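Local structure of agmatinase (Burkholderia thailandensis, 4DZ4) at residues D138-A150 with L177-L191. The protein probably hydrolyses agmatine to putrescine and urea, as a manganese-dependent agmatinase of the arginase family. Sequence-based numbering, arbitrary orientation.
Sequences DHYITYPLLIAHA and LNHGTMFYKAVKDGL. With MN (manganese (II) ion), chain P.
In the two-manganese site, M182 and F183 pack against the metal ligand H139. H139 ND1 binds a manganese at 2.2 Å, in a shell shared with D163, D167, D246 and a water, while its NE2 is hydrogen-bonded to T244 OG1. M182 CE lies over a face of the imidazole, 3.9 Å from the ring centroid. F183 turns its edge to a face of that ring in a T-shaped pair, planes at 80°, and its own rim meets T142 CG2. M182 gets there because its chain, CG set between the backbone N and carbonyl carbon (chi1 78°), bends again at chi2. Behind this site, in the arginase α/β fold, the 142-150 part of helix 142-153 and helix 182-188 run roughly parallel, their short axes 9.6 Å apart at closest approach and 23° from each other. Y143 bridges the two helices: its CB packs on M182 CB at 3.5 Å, K185 CB sits over one ring face, and I147 CD1 of its own helix lies over the opposite face, toward the rim. The hydroxyl of Y143 donates to D189 OD2 at 2.6 Å, on the syn side of the carboxylate. Beyond the Schellman motif at G190, L191 CD1 rests 3.7 Å from I147 CG1, and its CD2 reaches A150 CB.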
loop_
_atom_site.group_PDB
_atom_site.type_symbol
_atom_site.label_atom_id
_atom_site.label_comp_id
_atom_site.label_asym_id
_atom_site.label_seq_id
_atom_site.Cartn_x
_atom_site.Cartn_y
_atom_site.Cartn_z
ATOM N N ASP B 138 -12.287 -18.956 4.225
ATOM C CA ASP B 138 -13.624 -18.354 4.182
ATOM C C ASP B 138 -14.619 -19.107 5.067
ATOM O O ASP B 138 -14.331 -20.204 5.575
ATOM C CB ASP B 138 -14.100 -18.116 2.730
ATOM C CG ASP B 138 -14.576 -19.410 2.018
ATOM O OD1 ASP B 138 -15.345 -20.198 2.626
ATOM O OD2 ASP B 138 -14.228 -19.590 0.814
ATOM N N HIS B 139 -15.761 -18.483 5.314
ATOM C CA HIS B 139 -16.694 -19.019 6.320
ATOM C C HIS B 139 -17.288 -20.368 5.993
ATOM O O HIS B 139 -17.810 -21.056 6.885
ATOM C CB HIS B 139 -17.802 -18.004 6.617
ATOM C CG HIS B 139 -18.169 -17.931 8.093
ATOM N ND1 HIS B 139 -18.740 -16.840 8.645
ATOM C CD2 HIS B 139 -18.012 -18.858 9.118
ATOM C CE1 HIS B 139 -18.925 -17.050 9.955
ATOM N NE2 HIS B 139 -18.480 -18.290 10.254
ATOM N N TYR B 140 -17.238 -20.767 4.719
ATOM C CA TYR B 140 -17.787 -22.074 4.352
ATOM C C TYR B 140 -17.178 -23.181 5.224
ATOM O O TYR B 140 -17.855 -24.175 5.539
ATOM C CB TYR B 140 -17.542 -22.393 2.874
ATOM C CG TYR B 140 -18.026 -23.788 2.539
ATOM C CD1 TYR B 140 -19.359 -24.019 2.228
ATOM C CD2 TYR B 140 -17.143 -24.882 2.585
ATOM C CE1 TYR B 140 -19.815 -25.307 1.954
ATOM C CE2 TYR B 140 -17.586 -26.172 2.325
ATOM C CZ TYR B 140 -18.924 -26.368 1.993
ATOM O OH TYR B 140 -19.388 -27.645 1.723
ATOM N N ILE B 141 -15.909 -23.017 5.616
ATOM C CA ILE B 141 -15.231 -24.109 6.365
ATOM C C ILE B 141 -15.991 -24.532 7.621
ATOM O O ILE B 141 -15.896 -25.691 8.062
ATOM C CB ILE B 141 -13.750 -23.781 6.708
ATOM C CG1 ILE B 141 -13.642 -22.719 7.832
ATOM C CG2 ILE B 141 -12.980 -23.394 5.421
ATOM C CD1 ILE B 141 -12.219 -22.482 8.350
ATOM N N THR B 142 -16.748 -23.606 8.210
ATOM C CA THR B 142 -17.435 -23.905 9.460
ATOM C C THR B 142 -18.525 -24.992 9.323
ATOM O O THR B 142 -18.801 -25.738 10.284
ATOM C CB THR B 142 -18.001 -22.629 10.072
ATOM O OG1 THR B 142 -16.936 -21.676 10.210
ATOM C CG2 THR B 142 -18.617 -22.916 11.472
ATOM N N TYR B 143 -19.096 -25.108 8.129
ATOM C CA TYR B 143 -20.102 -26.135 7.891
ATOM C C TYR B 143 -19.507 -27.554 8.024
ATOM O O TYR B 143 -19.961 -28.326 8.861
ATOM C CB TYR B 143 -20.801 -25.875 6.539
ATOM C CG TYR B 143 -21.790 -26.917 6.116
ATOM C CD1 TYR B 143 -22.783 -27.395 7.002
ATOM C CD2 TYR B 143 -21.780 -27.408 4.802
ATOM C CE1 TYR B 143 -23.695 -28.362 6.594
ATOM C CE2 TYR B 143 -22.678 -28.395 4.395
ATOM C CZ TYR B 143 -23.652 -28.840 5.298
ATOM O OH TYR B 143 -24.549 -29.783 4.873
ATOM N N PRO B 144 -18.458 -27.902 7.244
ATOM C CA PRO B 144 -17.925 -29.248 7.502
ATOM C C PRO B 144 -17.320 -29.416 8.901
ATOM O O PRO B 144 -17.350 -30.519 9.466
ATOM C CB PRO B 144 -16.827 -29.427 6.423
ATOM C CG PRO B 144 -16.636 -28.046 5.817
ATOM C CD PRO B 144 -17.969 -27.359 5.967
ATOM N N LEU B 145 -16.830 -28.321 9.494
ATOM C CA LEU B 145 -16.327 -28.404 10.865
ATOM C C LEU B 145 -17.465 -28.755 11.815
ATOM O O LEU B 145 -17.286 -29.601 12.701
ATOM C CB LEU B 145 -15.645 -27.090 11.290
ATOM C CG LEU B 145 -14.302 -26.773 10.592
ATOM C CD1 LEU B 145 -13.779 -25.415 11.058
ATOM C CD2 LEU B 145 -13.238 -27.860 10.834
ATOM N N LEU B 146 -18.630 -28.141 11.622
ATOM C CA LEU B 146 -19.797 -28.456 12.442
ATOM C C LEU B 146 -20.263 -29.907 12.243
ATOM O O LEU B 146 -20.691 -30.563 13.183
ATOM C CB LEU B 146 -20.948 -27.491 12.154
ATOM C CG LEU B 146 -20.773 -26.080 12.717
ATOM C CD1 LEU B 146 -21.846 -25.193 12.106
ATOM C CD2 LEU B 146 -20.821 -26.049 14.260
ATOM N N ILE B 147 -20.204 -30.396 11.011
ATOM C CA ILE B 147 -20.563 -31.801 10.741
ATOM C C ILE B 147 -19.729 -32.719 11.629
ATOM O O ILE B 147 -20.268 -33.594 12.315
ATOM C CB ILE B 147 -20.384 -32.163 9.242
ATOM C CG1 ILE B 147 -21.456 -31.437 8.416
ATOM C CG2 ILE B 147 -20.434 -33.680 9.014
ATOM C CD1 ILE B 147 -21.212 -31.474 6.922
ATOM N N ALA B 148 -18.412 -32.501 11.629
ATOM C CA ALA B 148 -17.502 -33.364 12.365
ATOM C C ALA B 148 -17.713 -33.183 13.874
ATOM O O ALA B 148 -17.692 -34.160 14.635
ATOM C CB ALA B 148 -16.063 -33.037 11.972
ATOM N N HIS B 149 -17.955 -31.943 14.301
ATOM C CA HIS B 149 -18.243 -31.680 15.725
ATOM C C HIS B 149 -19.519 -32.319 16.232
ATOM O O HIS B 149 -19.550 -32.836 17.340
ATOM C CB HIS B 149 -18.201 -30.186 16.028
ATOM C CG HIS B 149 -16.794 -29.655 16.220
ATOM N ND1 HIS B 149 -15.967 -29.407 15.183
ATOM C CD2 HIS B 149 -16.073 -29.360 17.380
ATOM C CE1 HIS B 149 -14.777 -28.964 15.658
ATOM N NE2 HIS B 149 -14.843 -28.946 17.003
ATOM N N ALA B 150 -20.576 -32.299 15.429
ATOM C CA ALA B 150 -21.822 -32.978 15.794
ATOM C C ALA B 150 -21.637 -34.488 15.914
ATOM O O ALA B 150 -22.326 -35.112 16.718
ATOM C CB ALA B 150 -22.932 -32.651 14.799
ATOM N N LEU B 177 -20.735 -24.363 -2.944
ATOM C CA LEU B 177 -19.591 -23.992 -2.147
ATOM C C LEU B 177 -19.766 -22.502 -1.983
ATOM O O LEU B 177 -19.368 -21.752 -2.868
ATOM C CB LEU B 177 -18.335 -24.307 -2.963
ATOM C CG LEU B 177 -16.926 -24.309 -2.389
ATOM C CD1 LEU B 177 -16.894 -24.963 -1.014
ATOM C CD2 LEU B 177 -16.048 -25.117 -3.350
ATOM N N ASN B 178 -20.482 -22.111 -0.928
ATOM C CA ASN B 178 -20.897 -20.708 -0.732
ATOM C C ASN B 178 -20.802 -20.334 0.752
ATOM O O ASN B 178 -21.506 -20.910 1.606
ATOM C CB ASN B 178 -22.331 -20.514 -1.248
ATOM C CG ASN B 178 -22.740 -19.043 -1.366
ATOM O OD1 ASN B 178 -22.356 -18.200 -0.537
ATOM N ND2 ASN B 178 -23.541 -18.741 -2.376
ATOM N N HIS B 179 -19.940 -19.355 1.053
ATOM C CA HIS B 179 -19.723 -18.913 2.438
ATOM C C HIS B 179 -20.888 -18.159 3.050
ATOM O O HIS B 179 -20.840 -17.801 4.222
ATOM C CB HIS B 179 -18.408 -18.099 2.547
ATOM C CG HIS B 179 -18.463 -16.743 1.884
ATOM N ND1 HIS B 179 -17.575 -15.756 2.203
ATOM C CD2 HIS B 179 -19.332 -16.204 0.947
ATOM C CE1 HIS B 179 -17.863 -14.642 1.472
ATOM N NE2 HIS B 179 -18.943 -14.900 0.728
ATOM N N GLY B 180 -21.935 -17.925 2.262
ATOM C CA GLY B 180 -23.085 -17.164 2.713
ATOM C C GLY B 180 -24.327 -17.993 2.899
ATOM O O GLY B 180 -25.393 -17.472 3.265
ATOM N N THR B 181 -24.243 -19.288 2.603
ATOM C CA THR B 181 -25.458 -20.122 2.723
ATOM C C THR B 181 -25.211 -21.396 3.538
ATOM O O THR B 181 -26.134 -22.216 3.703
ATOM C CB THR B 181 -26.047 -20.511 1.355
ATOM O OG1 THR B 181 -25.119 -21.356 0.665
ATOM C CG2 THR B 181 -26.312 -19.269 0.475
ATOM N N MET B 182 -23.996 -21.570 4.043
ATOM C CA MET B 182 -23.678 -22.839 4.746
ATOM C C MET B 182 -24.370 -23.000 6.111
ATOM O O MET B 182 -24.560 -24.136 6.583
ATOM C CB MET B 182 -22.167 -23.106 4.825
ATOM C CG MET B 182 -21.384 -22.324 5.887
ATOM S SD MET B 182 -21.247 -20.627 5.335
ATOM C CE MET B 182 -20.921 -19.852 6.929
ATOM N N PHE B 183 -24.789 -21.894 6.728
ATOM C CA PHE B 183 -25.572 -22.046 7.977
ATOM C C PHE B 183 -27.057 -22.272 7.750
ATOM O O PHE B 183 -27.740 -22.766 8.653
ATOM C CB PHE B 183 -25.323 -20.924 9.021
ATOM C CG PHE B 183 -23.880 -20.841 9.510
ATOM C CD1 PHE B 183 -23.054 -21.969 9.529
ATOM C CD2 PHE B 183 -23.362 -19.647 9.981
ATOM C CE1 PHE B 183 -21.735 -21.904 9.972
ATOM C CE2 PHE B 183 -22.041 -19.570 10.421
ATOM C CZ PHE B 183 -21.218 -20.691 10.418
ATOM N N TYR B 184 -27.562 -21.895 6.574
ATOM C CA TYR B 184 -28.860 -22.398 6.143
ATOM C C TYR B 184 -28.792 -23.928 6.097
ATOM O O TYR B 184 -29.677 -24.608 6.617
ATOM C CB TYR B 184 -29.230 -21.825 4.771
ATOM C CG TYR B 184 -30.520 -22.347 4.160
ATOM C CD1 TYR B 184 -31.770 -21.791 4.500
ATOM C CD2 TYR B 184 -30.493 -23.385 3.207
ATOM C CE1 TYR B 184 -32.935 -22.265 3.900
ATOM C CE2 TYR B 184 -31.654 -23.873 2.635
ATOM C CZ TYR B 184 -32.869 -23.314 2.985
ATOM O OH TYR B 184 -34.005 -23.780 2.377
ATOM N N LYS B 185 -27.739 -24.459 5.463
ATOM C CA LYS B 185 -27.608 -25.920 5.366
ATOM C C LYS B 185 -27.446 -26.541 6.751
ATOM O O LYS B 185 -28.058 -27.566 7.037
ATOM C CB LYS B 185 -26.435 -26.282 4.440
ATOM C CG LYS B 185 -26.629 -25.693 3.035
ATOM C CD LYS B 185 -25.411 -25.973 2.157
ATOM C CE LYS B 185 -25.532 -25.241 0.821
ATOM N NZ LYS B 185 -24.279 -25.514 0.033
ATOM N N ALA B 186 -26.645 -25.915 7.613
ATOM C CA ALA B 186 -26.425 -26.401 8.986
ATOM C C ALA B 186 -27.754 -26.468 9.768
ATOM O O ALA B 186 -28.006 -27.434 10.470
ATOM C CB ALA B 186 -25.415 -25.529 9.724
ATOM N N VAL B 187 -28.613 -25.459 9.613
ATOM C CA VAL B 187 -29.935 -25.500 10.253
ATOM C C VAL B 187 -30.832 -26.592 9.663
ATOM O O VAL B 187 -31.459 -27.370 10.395
ATOM C CB VAL B 187 -30.672 -24.143 10.218
ATOM C CG1 VAL B 187 -32.137 -24.326 10.649
ATOM C CG2 VAL B 187 -29.953 -23.151 11.117
ATOM N N LYS B 188 -30.872 -26.673 8.337
ATOM C CA LYS B 188 -31.666 -27.714 7.691
ATOM C C LYS B 188 -31.170 -29.143 8.049
ATOM O O LYS B 188 -31.978 -30.069 8.158
ATOM C CB LYS B 188 -31.709 -27.488 6.177
ATOM C CG LYS B 188 -32.385 -26.164 5.784
ATOM C CD LYS B 188 -33.856 -26.069 6.189
ATOM C CE LYS B 188 -34.193 -24.623 6.533
ATOM N NZ LYS B 188 -35.588 -24.422 7.024
ATOM N N ASP B 189 -29.867 -29.316 8.243
ATOM C CA ASP B 189 -29.308 -30.621 8.647
ATOM C C ASP B 189 -29.554 -30.923 10.131
ATOM O O ASP B 189 -29.267 -32.034 10.571
ATOM C CB ASP B 189 -27.793 -30.716 8.399
ATOM C CG ASP B 189 -27.409 -30.680 6.923
ATOM O OD1 ASP B 189 -28.295 -30.732 6.029
ATOM O OD2 ASP B 189 -26.183 -30.622 6.679
ATOM N N GLY B 190 -30.076 -29.957 10.886
ATOM C CA GLY B 190 -30.234 -30.109 12.344
ATOM C C GLY B 190 -28.920 -30.097 13.127
ATOM O O GLY B 190 -28.877 -30.588 14.270
ATOM N N LEU B 191 -27.867 -29.498 12.545
ATOM C CA LEU B 191 -26.564 -29.407 13.211
ATOM C C LEU B 191 -26.580 -28.402 14.330
ATOM O O LEU B 191 -25.846 -28.556 15.310
ATOM C CB LEU B 191 -25.438 -29.031 12.228
ATOM C CG LEU B 191 -25.149 -30.066 11.140
ATOM C CD1 LEU B 191 -24.038 -29.562 10.239
ATOM C CD2 LEU B 191 -24.773 -31.410 11.757
HETATM MN MN MN P . -19.685 -15.249 7.478
HETATM O O HOH W 1 -20.081 -13.780 6.264
#